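Local coordinates for protein Niban 2 (Homo sapiens, PDB 7CTP) that may help suppress apoptosis and promote melanoma cell invasion, and carries a PH domain alongside a largely helical body, at residues R492-L503 with V540-I548; I311-I322 with F526-Y536. All coordinates share one frame; numbering follows the deposited sequence.

Interaction 1. Residues R492-L503 with V540-I548; sequences REALLQISIPFL and VLQTVMKDI
Leu496, Val544 and Ile548 interlock in knobs-into-holes fashion where the helix of 492-503 meets that of 540-548. Leu496 sits among Leu541, Val544, Met545 and Ile548, and its CD2 branch does most of the touching: it presses on Ile548 CD1 at 3.5 Å, tighter than usual van der Waals contact, and lies against Val544 CG2 at 3.8 Å. Val544 returns the fit, entering between Leu496, Ser499, Ile500 and Leu503; its two methyls divide the work, CG2 turned to Leu496 and CG1 to Leu503 CD1, again a close 3.5 Å. Ile548 lodges among Arg492, Leu495, Leu496 and Ser499; it and Leu495 run alongside each other, pointing opposite ways, with Ile548 CD1 3.8 Å from Leu495 CB. Farther along, Ile500 CD1 crosses Leu541 CD1 at 3.6 Å, while Leu503 CD1 also reaches Val540 CG1.

The two axes approach to 9.9 Å with 133° between their directions, a steeply inclined antiparallel helix pair in the all-helical part of the chain. Helix 342-378 also touches Leu495, through Ile342 and Ile345, and helix 260-337 touches Leu503 and Thr543.

Polar groups do not bond across the interface. Ser499 OG, between the backbone N and the carbonyl carbon (chi1 64°), turns back to donate to Leu495 O at 2.8 Å, approaching that carbonyl from the face opposite to Ser499 N. Thr543 OG1 likewise donates within its own helix to Val540 O, on a lone pair. At the margin, the Met545 methyl CE meets the Arg492 guanidinium obliquely, 3.2 Å from NE, and Leu496 CD1 lies over one face of that group, offset toward its rim.

Interaction 2. Residues I311-I322 with F526-Y536; sequences IITSKEHLASKI and FARFILVENTY
Lys315 leaves helix 311-322 with CG anti to the backbone N (chi1 -158°), then turns about the CG-CD bond (chi3 -75°) and again about CD-CE, which carries NZ to the carbonyl of Phe529. Ile530 keeps CG1 beside its own backbone N, and its CD1 comes against Ser314 and Ile311. The contact belongs to the helical part of the molecule: one turn after another of the long helix 260-337 packs on the loop that leads into helix 532-555 and on that helix's first residues, the axes of 311-322 and 532-536 inclined at 70°.

Lys315 NZ donates to Phe529 O at 2.9 Å, in the carbonyl plane. The same ammonium donates to a water at 3.0 Å, and this water also accepts from Leu531 N, so the lysine holds the loop at two points, one directly and one through solvent. Replacing the lysine with an alanine removes the ammonium, which would probably leave Phe529 O without this donor, take one donor from the water and free the loop ahead of the helix to shift.

Around this polar core the packing is apolar. Ile311 CG1 stands over the centre of the Phe526 ring, 3.7 Å from its centroid, a CH-pi contact, while Ser314 CB lies at that ring's edge; Phe523 meets Phe526 edge-to-face. Leu318 CD2 touches both Ile530 CG2 and Thr535 OG1; Thr535 fits as a knob among Lys315, Leu318, Ala319 and Ile322. Buried Ser314 OG has no polar partner in the model. Ile322 CG2 touches the Tyr536 ring at its edge, in plane. Thr535 OG1 donates at 2.9 Å to Leu531 O, the N-cap residue's carbonyl, from above the carbonyl plane.

In the fold
Interactions 1 and 2 lie with centres about 20 Å apart, and both draw on helix 532-555. Interaction 2 holds its first turn and the loop before it against helix 260-337; interaction 1 takes the next turns against helix 464-511. Along the chain the order is 311-322, 492-503, 526-536, 540-548, so the segments of the two contacts interleave. Tyr536 bridges the two neighbourhoods, for it also touches Leu504, Leu507 and Cys511 of helix 464-511. Helix 532-555 thus ties two helices distant in sequence into the helical body; the antiparallel sheet, by contrast, is formed from strands within the PH region.

Interaction 1. Residues R492-L503 with V540-I548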
loop_
_atom_site.group_PDB
_atom_site.type_symbol
_atom_site.label_atom_id
_atom_site.label_comp_id
_atom_site.label_asym_id
_atom_site.label_seq_id
_atom_site.Cartn_x
_atom_site.Cartn_y
_atom_site.Cartn_z
ATOM N N ARG A 492 16.254 3.833 -0.443
ATOM C CA ARG A 492 16.655 3.760 -1.843
ATOM C C ARG A 492 15.435 3.713 -2.750
ATOM O O ARG A 492 15.347 4.460 -3.732
ATOM C CB ARG A 492 17.549 2.531 -2.047
ATOM C CG ARG A 492 17.742 2.052 -3.489
ATOM C CD ARG A 492 18.033 0.547 -3.490
ATOM N NE ARG A 492 18.419 0.025 -4.798
ATOM C CZ ARG A 492 17.565 -0.361 -5.743
ATOM N NH1 ARG A 492 18.019 -0.828 -6.900
ATOM N NH2 ARG A 492 16.257 -0.277 -5.534
ATOM N N GLU A 493 14.476 2.843 -2.418
ATOM C CA GLU A 493 13.241 2.730 -3.186
ATOM C C GLU A 493 12.499 4.059 -3.235
ATOM O O GLU A 493 12.056 4.489 -4.306
ATOM C CB GLU A 493 12.349 1.638 -2.590
ATOM C CG GLU A 493 10.941 1.622 -3.183
ATOM C CD GLU A 493 9.988 0.633 -2.524
ATOM O OE1 GLU A 493 9.671 -0.392 -3.172
ATOM O OE2 GLU A 493 9.531 0.892 -1.383
ATOM N N ALA A 494 12.382 4.742 -2.090
ATOM C CA ALA A 494 11.624 5.988 -2.030
ATOM C C ALA A 494 12.297 7.087 -2.843
ATOM O O ALA A 494 11.628 7.855 -3.544
ATOM C CB ALA A 494 11.438 6.428 -0.583
ATOM N N LEU A 495 13.627 7.188 -2.749
ATOM C CA LEU A 495 14.341 8.189 -3.533
ATOM C C LEU A 495 14.186 7.935 -5.026
ATOM O O LEU A 495 14.043 8.881 -5.809
ATOM C CB LEU A 495 15.816 8.202 -3.148
ATOM C CG LEU A 495 16.139 8.800 -1.782
ATOM C CD1 LEU A 495 17.623 8.649 -1.506
ATOM C CD2 LEU A 495 15.750 10.251 -1.788
ATOM N N LEU A 496 14.235 6.667 -5.436
ATOM C CA LEU A 496 14.022 6.328 -6.841
ATOM C C LEU A 496 12.608 6.676 -7.280
ATOM O O LEU A 496 12.397 7.195 -8.382
ATOM C CB LEU A 496 14.296 4.842 -7.061
ATOM C CG LEU A 496 15.762 4.413 -7.043
ATOM C CD1 LEU A 496 15.886 2.911 -7.051
ATOM C CD2 LEU A 496 16.488 5.015 -8.234
ATOM N N GLN A 497 11.623 6.401 -6.426
ATOM C CA GLN A 497 10.231 6.652 -6.786
ATOM C C GLN A 497 9.885 8.137 -6.811
ATOM O O GLN A 497 8.886 8.510 -7.427
ATOM C CB GLN A 497 9.308 5.899 -5.829
ATOM C CG GLN A 497 9.333 4.400 -6.077
ATOM C CD GLN A 497 8.460 3.615 -5.121
ATOM O OE1 GLN A 497 7.564 4.164 -4.482
ATOM N NE2 GLN A 497 8.686 2.315 -5.061
ATOM N N ILE A 498 10.683 8.988 -6.169
ATOM C CA ILE A 498 10.500 10.432 -6.301
ATOM C C ILE A 498 11.268 10.984 -7.497
ATOM O O ILE A 498 10.762 11.832 -8.238
ATOM C CB ILE A 498 10.909 11.142 -4.999
ATOM C CG1 ILE A 498 9.884 10.869 -3.887
ATOM C CG2 ILE A 498 11.075 12.646 -5.249
ATOM C CD1 ILE A 498 10.441 11.013 -2.487
ATOM N N SER A 499 12.486 10.499 -7.725
ATOM C CA SER A 499 13.368 11.137 -8.700
ATOM C C SER A 499 13.106 10.670 -10.133
ATOM O O SER A 499 13.191 11.470 -11.071
ATOM C CB SER A 499 14.822 10.886 -8.299
ATOM O OG SER A 499 15.135 9.507 -8.356
ATOM N N ILE A 500 12.803 9.393 -10.341
ATOM C CA ILE A 500 12.715 8.884 -11.711
ATOM C C ILE A 500 11.484 9.451 -12.421
ATOM O O ILE A 500 11.610 9.891 -13.577
ATOM C CB ILE A 500 12.759 7.348 -11.742
ATOM C CG1 ILE A 500 14.168 6.862 -11.388
ATOM C CG2 ILE A 500 12.401 6.832 -13.127
ATOM C CD1 ILE A 500 14.288 5.356 -11.314
ATOM N N PRO A 501 10.291 9.496 -11.810
ATOM C CA PRO A 501 9.158 10.109 -12.536
ATOM C C PRO A 501 9.421 11.549 -12.912
ATOM O O PRO A 501 8.976 12.014 -13.971
ATOM C CB PRO A 501 7.992 9.992 -11.545
ATOM C CG PRO A 501 8.362 8.852 -10.671
ATOM C CD PRO A 501 9.854 8.968 -10.503
ATOM N N PHE A 502 10.143 12.268 -12.053
ATOM C CA PHE A 502 10.544 13.632 -12.370
ATOM C C PHE A 502 11.406 13.674 -13.629
ATOM O O PHE A 502 11.150 14.464 -14.546
ATOM C CB PHE A 502 11.289 14.228 -11.179
ATOM C CG PHE A 502 11.875 15.586 -11.447
ATOM C CD1 PHE A 502 11.095 16.719 -11.332
ATOM C CD2 PHE A 502 13.208 15.720 -11.821
ATOM C CE1 PHE A 502 11.632 17.980 -11.585
ATOM C CE2 PHE A 502 13.752 16.971 -12.074
ATOM C CZ PHE A 502 12.957 18.103 -11.956
ATOM N N LEU A 503 12.436 12.830 -13.682
ATOM C CA LEU A 503 13.334 12.804 -14.835
ATOM C C LEU A 503 12.601 12.391 -16.100
ATOM O O LEU A 503 12.808 12.970 -17.173
ATOM C CB LEU A 503 14.491 11.846 -14.568
ATOM C CG LEU A 503 15.530 12.289 -13.550
ATOM C CD1 LEU A 503 16.386 11.088 -13.207
ATOM C CD2 LEU A 503 16.371 13.430 -14.108
ATOM N N VAL A 540 17.626 5.450 -17.485
ATOM C CA VAL A 540 17.427 6.647 -16.669
ATOM C C VAL A 540 17.702 6.347 -15.199
ATOM O O VAL A 540 18.326 7.148 -14.487
ATOM C CB VAL A 540 16.006 7.200 -16.872
ATOM C CG1 VAL A 540 15.751 8.359 -15.913
ATOM C CG2 VAL A 540 15.823 7.635 -18.315
ATOM N N LEU A 541 17.220 5.197 -14.716
ATOM C CA LEU A 541 17.453 4.812 -13.326
ATOM C C LEU A 541 18.938 4.803 -13.002
ATOM O O LEU A 541 19.343 5.203 -11.904
ATOM C CB LEU A 541 16.839 3.435 -13.041
ATOM C CG LEU A 541 16.992 2.834 -11.636
ATOM C CD1 LEU A 541 15.748 2.046 -11.264
ATOM C CD2 LEU A 541 18.222 1.934 -11.526
ATOM N N GLN A 542 19.766 4.344 -13.943
ATOM C CA GLN A 542 21.189 4.212 -13.652
ATOM C C GLN A 542 21.862 5.573 -13.505
ATOM O O GLN A 542 22.905 5.672 -12.851
ATOM C CB GLN A 542 21.877 3.382 -14.733
ATOM C CG GLN A 542 21.638 1.879 -14.590
ATOM C CD GLN A 542 22.036 1.347 -13.226
ATOM O OE1 GLN A 542 23.094 1.689 -12.696
ATOM N NE2 GLN A 542 21.190 0.496 -12.652
ATOM N N THR A 543 21.268 6.632 -14.062
ATOM C CA THR A 543 21.870 7.959 -13.944
ATOM C C THR A 543 21.713 8.550 -12.546
ATOM O O THR A 543 22.509 9.408 -12.150
ATOM C CB THR A 543 21.271 8.914 -14.976
ATOM O OG1 THR A 543 19.913 9.214 -14.620
ATOM C CG2 THR A 543 21.312 8.309 -16.352
ATOM N N VAL A 544 20.701 8.131 -11.783
ATOM C CA VAL A 544 20.587 8.595 -10.400
ATOM C C VAL A 544 21.168 7.616 -9.396
ATOM O O VAL A 544 21.306 7.973 -8.214
ATOM C CB VAL A 544 19.126 8.889 -10.002
ATOM C CG1 VAL A 544 18.614 10.094 -10.718
ATOM C CG2 VAL A 544 18.242 7.675 -10.247
ATOM N N MET A 545 21.524 6.403 -9.824
ATOM C CA MET A 545 21.872 5.350 -8.877
ATOM C C MET A 545 23.091 5.718 -8.042
ATOM O O MET A 545 23.116 5.472 -6.830
ATOM C CB MET A 545 22.105 4.042 -9.627
ATOM C CG MET A 545 21.728 2.813 -8.828
ATOM S SD MET A 545 20.078 2.933 -8.123
ATOM C CE MET A 545 20.264 1.852 -6.721
ATOM N N LYS A 546 24.113 6.311 -8.667
ATOM C CA LYS A 546 25.315 6.687 -7.924
ATOM C C LYS A 546 24.986 7.699 -6.834
ATOM O O LYS A 546 25.315 7.490 -5.659
ATOM C CB LYS A 546 26.382 7.242 -8.869
ATOM C CG LYS A 546 27.640 7.756 -8.157
ATOM C CD LYS A 546 28.734 8.091 -9.160
ATOM C CE LYS A 546 29.794 9.010 -8.562
ATOM N NZ LYS A 546 29.729 10.401 -9.101
ATOM N N ASP A 547 24.305 8.789 -7.204
ATOM C CA ASP A 547 23.940 9.812 -6.229
ATOM C C ASP A 547 23.087 9.237 -5.100
ATOM O O ASP A 547 23.284 9.582 -3.930
ATOM C CB ASP A 547 23.214 10.966 -6.920
ATOM C CG ASP A 547 24.138 11.808 -7.780
ATOM O OD1 ASP A 547 25.253 12.135 -7.311
ATOM O OD2 ASP A 547 23.758 12.140 -8.926
ATOM N N ILE A 548 22.153 8.340 -5.425
ATOM C CA ILE A 548 21.264 7.790 -4.403
ATOM C C ILE A 548 22.015 6.841 -3.482
ATOM O O ILE A 548 21.902 6.928 -2.254
ATOM C CB ILE A 548 20.058 7.092 -5.053
ATOM C CG1 ILE A 548 19.107 8.137 -5.628
ATOM C CG2 ILE A 548 19.349 6.195 -4.035
ATOM C CD1 ILE A 548 17.911 7.553 -6.295
#

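Interaction 2. Residues I311-I322 with F526-Y536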
loop_
_atom_site.group_PDB
_atom_site.type_symbol
_atom_site.label_atom_id
_atom_site.label_comp_id
_atom_site.label_asym_id
_atom_site.label_seq_id
_atom_site.Cartn_x
_atom_site.Cartn_y
_atom_site.Cartn_z
ATOM N N ILE A 311 19.175 -13.139 -24.248
ATOM C CA ILE A 311 18.267 -12.050 -23.882
ATOM C C ILE A 311 19.037 -10.922 -23.203
ATOM O O ILE A 311 18.844 -9.740 -23.520
ATOM C CB ILE A 311 17.124 -12.577 -22.992
ATOM C CG1 ILE A 311 16.290 -13.614 -23.754
ATOM C CG2 ILE A 311 16.221 -11.419 -22.538
ATOM C CD1 ILE A 311 15.236 -14.300 -22.903
ATOM N N ILE A 312 19.948 -11.267 -22.289
ATOM C CA ILE A 312 20.756 -10.248 -21.616
ATOM C C ILE A 312 21.579 -9.464 -22.632
ATOM O O ILE A 312 21.674 -8.231 -22.570
ATOM C CB ILE A 312 21.654 -10.898 -20.549
ATOM C CG1 ILE A 312 20.809 -11.507 -19.425
ATOM C CG2 ILE A 312 22.641 -9.870 -19.986
ATOM C CD1 ILE A 312 21.603 -12.419 -18.510
ATOM N N THR A 313 22.193 -10.176 -23.582
ATOM C CA THR A 313 22.988 -9.531 -24.622
ATOM C C THR A 313 22.142 -8.580 -25.456
ATOM O O THR A 313 22.557 -7.453 -25.762
ATOM C CB THR A 313 23.617 -10.603 -25.508
ATOM O OG1 THR A 313 24.561 -11.343 -24.726
ATOM C CG2 THR A 313 24.296 -9.981 -26.713
ATOM N N SER A 314 20.944 -9.023 -25.836
ATOM C CA SER A 314 20.067 -8.187 -26.645
ATOM C C SER A 314 19.603 -6.971 -25.853
ATOM O O SER A 314 19.559 -5.853 -26.381
ATOM C CB SER A 314 18.880 -9.010 -27.144
ATOM O OG SER A 314 17.763 -8.192 -27.441
ATOM N N LYS A 315 19.275 -7.173 -24.573
ATOM C CA LYS A 315 18.884 -6.064 -23.704
ATOM C C LYS A 315 20.007 -5.034 -23.597
ATOM O O LYS A 315 19.773 -3.823 -23.713
ATOM C CB LYS A 315 18.485 -6.604 -22.325
ATOM C CG LYS A 315 17.576 -5.674 -21.504
ATOM C CD LYS A 315 17.000 -6.361 -20.244
ATOM C CE LYS A 315 15.859 -7.352 -20.558
ATOM N NZ LYS A 315 14.486 -6.889 -20.108
ATOM N N GLU A 316 21.248 -5.503 -23.430
ATOM C CA GLU A 316 22.385 -4.593 -23.292
ATOM C C GLU A 316 22.671 -3.848 -24.593
ATOM O O GLU A 316 23.071 -2.677 -24.567
ATOM C CB GLU A 316 23.614 -5.371 -22.814
ATOM C CG GLU A 316 24.917 -4.565 -22.670
ATOM C CD GLU A 316 24.741 -3.197 -22.014
ATOM O OE1 GLU A 316 25.286 -2.210 -22.558
ATOM O OE2 GLU A 316 24.082 -3.108 -20.952
ATOM N N HIS A 317 22.462 -4.496 -25.742
ATOM C CA HIS A 317 22.652 -3.806 -27.015
ATOM C C HIS A 317 21.629 -2.690 -27.185
ATOM O O HIS A 317 21.972 -1.576 -27.596
ATOM C CB HIS A 317 22.575 -4.794 -28.176
ATOM C CG HIS A 317 22.800 -4.171 -29.521
ATOM N ND1 HIS A 317 21.799 -4.041 -30.460
ATOM C CD2 HIS A 317 23.914 -3.644 -30.084
ATOM C CE1 HIS A 317 22.285 -3.459 -31.543
ATOM N NE2 HIS A 317 23.567 -3.210 -31.341
ATOM N N LEU A 318 20.359 -2.976 -26.882
ATOM C CA LEU A 318 19.337 -1.933 -26.911
ATOM C C LEU A 318 19.692 -0.798 -25.960
ATOM O O LEU A 318 19.601 0.383 -26.319
ATOM C CB LEU A 318 17.978 -2.531 -26.551
ATOM C CG LEU A 318 16.781 -1.598 -26.368
ATOM C CD1 LEU A 318 16.435 -0.883 -27.671
ATOM C CD2 LEU A 318 15.594 -2.409 -25.843
ATOM N N ALA A 319 20.101 -1.141 -24.739
ATOM C CA ALA A 319 20.432 -0.114 -23.756
ATOM C C ALA A 319 21.556 0.779 -24.259
ATOM O O ALA A 319 21.535 1.997 -24.046
ATOM C CB ALA A 319 20.811 -0.758 -22.423
ATOM N N SER A 320 22.541 0.190 -24.943
ATOM C CA SER A 320 23.676 0.970 -25.424
ATOM C C SER A 320 23.233 2.019 -26.430
ATOM O O SER A 320 23.743 3.145 -26.426
ATOM C CB SER A 320 24.727 0.050 -26.044
ATOM O OG SER A 320 24.273 -0.431 -27.302
ATOM N N LYS A 321 22.269 1.673 -27.291
ATOM C CA LYS A 321 21.772 2.619 -28.284
ATOM C C LYS A 321 20.917 3.699 -27.635
ATOM O O LYS A 321 20.929 4.859 -28.065
ATOM C CB LYS A 321 20.967 1.881 -29.347
ATOM C CG LYS A 321 21.758 0.837 -30.106
ATOM C CD LYS A 321 22.871 1.463 -30.935
ATOM C CE LYS A 321 23.500 0.416 -31.854
ATOM N NZ LYS A 321 24.988 0.503 -31.860
ATOM N N ILE A 322 20.149 3.330 -26.612
ATOM C CA ILE A 322 19.355 4.319 -25.885
ATOM C C ILE A 322 20.266 5.270 -25.109
ATOM O O ILE A 322 20.055 6.491 -25.104
ATOM C CB ILE A 322 18.350 3.606 -24.965
ATOM C CG1 ILE A 322 17.319 2.844 -25.805
ATOM C CG2 ILE A 322 17.680 4.598 -24.018
ATOM C CD1 ILE A 322 16.413 1.942 -24.966
ATOM N N PHE A 526 12.063 -12.357 -28.515
ATOM C CA PHE A 526 12.380 -11.812 -27.202
ATOM C C PHE A 526 11.490 -10.644 -26.813
ATOM O O PHE A 526 11.721 -10.045 -25.756
ATOM C CB PHE A 526 13.841 -11.330 -27.135
ATOM C CG PHE A 526 14.866 -12.429 -27.259
ATOM C CD1 PHE A 526 14.502 -13.765 -27.205
ATOM C CD2 PHE A 526 16.199 -12.111 -27.436
ATOM C CE1 PHE A 526 15.458 -14.761 -27.334
ATOM C CE2 PHE A 526 17.156 -13.099 -27.562
ATOM C CZ PHE A 526 16.786 -14.427 -27.510
ATOM N N ALA A 527 10.497 -10.299 -27.632
ATOM C CA ALA A 527 9.736 -9.070 -27.404
ATOM C C ALA A 527 8.867 -9.153 -26.155
ATOM O O ALA A 527 8.483 -8.112 -25.607
ATOM C CB ALA A 527 8.879 -8.741 -28.625
ATOM N N ARG A 528 8.520 -10.365 -25.700
ATOM C CA ARG A 528 7.787 -10.479 -24.439
ATOM C C ARG A 528 8.678 -10.206 -23.238
ATOM O O ARG A 528 8.163 -9.975 -22.138
ATOM C CB ARG A 528 7.161 -11.869 -24.278
ATOM C CG ARG A 528 6.022 -12.196 -25.236
ATOM C CD ARG A 528 4.883 -11.175 -25.184
ATOM N NE ARG A 528 4.167 -11.088 -23.906
ATOM C CZ ARG A 528 3.093 -11.817 -23.590
ATOM N NH1 ARG A 528 2.626 -12.721 -24.447
ATOM N NH2 ARG A 528 2.484 -11.646 -22.414
ATOM N N PHE A 529 10.000 -10.220 -23.416
ATOM C CA PHE A 529 10.920 -10.085 -22.293
ATOM C C PHE A 529 11.705 -8.791 -22.312
ATOM O O PHE A 529 12.355 -8.472 -21.312
ATOM C CB PHE A 529 11.912 -11.252 -22.271
ATOM C CG PHE A 529 11.261 -12.566 -22.522
ATOM C CD1 PHE A 529 10.203 -12.985 -21.728
ATOM C CD2 PHE A 529 11.656 -13.353 -23.586
ATOM C CE1 PHE A 529 9.562 -14.186 -21.984
ATOM C CE2 PHE A 529 11.025 -14.568 -23.845
ATOM C CZ PHE A 529 9.980 -14.981 -23.045
ATOM N N ILE A 530 11.668 -8.064 -23.423
ATOM C CA ILE A 530 12.419 -6.827 -23.612
ATOM C C ILE A 530 11.467 -5.787 -24.172
ATOM O O ILE A 530 10.865 -6.001 -25.230
ATOM C CB ILE A 530 13.618 -7.016 -24.558
ATOM C CG1 ILE A 530 14.546 -8.119 -24.035
ATOM C CG2 ILE A 530 14.353 -5.684 -24.749
ATOM C CD1 ILE A 530 15.693 -8.441 -24.964
ATOM N N LEU A 531 11.342 -4.653 -23.474
ATOM C CA LEU A 531 10.525 -3.533 -23.928
ATOM C C LEU A 531 11.393 -2.288 -24.053
ATOM O O LEU A 531 12.202 -2.007 -23.165
ATOM C CB LEU A 531 9.382 -3.257 -22.943
ATOM C CG LEU A 531 8.272 -4.306 -22.902
ATOM C CD1 LEU A 531 7.331 -4.070 -21.723
ATOM C CD2 LEU A 531 7.503 -4.280 -24.207
ATOM N N VAL A 532 11.219 -1.547 -25.151
ATOM C CA VAL A 532 11.955 -0.291 -25.322
ATOM C C VAL A 532 11.759 0.598 -24.105
ATOM O O VAL A 532 12.715 1.142 -23.536
ATOM C CB VAL A 532 11.510 0.430 -26.605
ATOM C CG1 VAL A 532 12.068 1.848 -26.625
ATOM C CG2 VAL A 532 11.960 -0.333 -27.841
ATOM N N GLU A 533 10.509 0.742 -23.672
ATOM C CA GLU A 533 10.217 1.664 -22.583
ATOM C C GLU A 533 10.905 1.247 -21.288
ATOM O O GLU A 533 11.501 2.082 -20.598
ATOM C CB GLU A 533 8.715 1.765 -22.380
ATOM C CG GLU A 533 8.339 2.844 -21.409
ATOM C CD GLU A 533 8.400 4.243 -21.990
ATOM O OE1 GLU A 533 8.229 4.390 -23.219
ATOM O OE2 GLU A 533 8.602 5.197 -21.201
ATOM N N ASN A 534 10.823 -0.041 -20.929
ATOM C CA ASN A 534 11.438 -0.513 -19.692
ATOM C C ASN A 534 12.956 -0.390 -19.737
ATOM O O ASN A 534 13.592 -0.067 -18.727
ATOM C CB ASN A 534 11.060 -1.970 -19.427
ATOM C CG ASN A 534 9.626 -2.131 -18.999
ATOM O OD1 ASN A 534 8.711 -1.674 -19.682
ATOM N ND2 ASN A 534 9.416 -2.778 -17.853
ATOM N N THR A 535 13.549 -0.692 -20.888
ATOM C CA THR A 535 14.993 -0.561 -21.035
ATOM C C THR A 535 15.413 0.899 -20.905
ATOM O O THR A 535 16.371 1.228 -20.191
ATOM C CB THR A 535 15.428 -1.142 -22.376
ATOM O OG1 THR A 535 15.010 -2.517 -22.454
ATOM C CG2 THR A 535 16.947 -1.071 -22.522
ATOM N N TYR A 536 14.675 1.790 -21.566
ATOM C CA TYR A 536 14.905 3.226 -21.426
ATOM C C TYR A 536 14.800 3.668 -19.968
ATOM O O TYR A 536 15.654 4.410 -19.467
ATOM C CB TYR A 536 13.907 3.978 -22.304
ATOM C CG TYR A 536 13.722 5.445 -21.953
ATOM C CD1 TYR A 536 14.746 6.363 -22.158
ATOM C CD2 TYR A 536 12.511 5.913 -21.455
ATOM C CE1 TYR A 536 14.574 7.707 -21.858
ATOM C CE2 TYR A 536 12.328 7.256 -21.154
ATOM C CZ TYR A 536 13.363 8.146 -21.358
ATOM O OH TYR A 536 13.178 9.481 -21.058
HETATM O O HOH W 1 13.144 -4.374 -21.006
#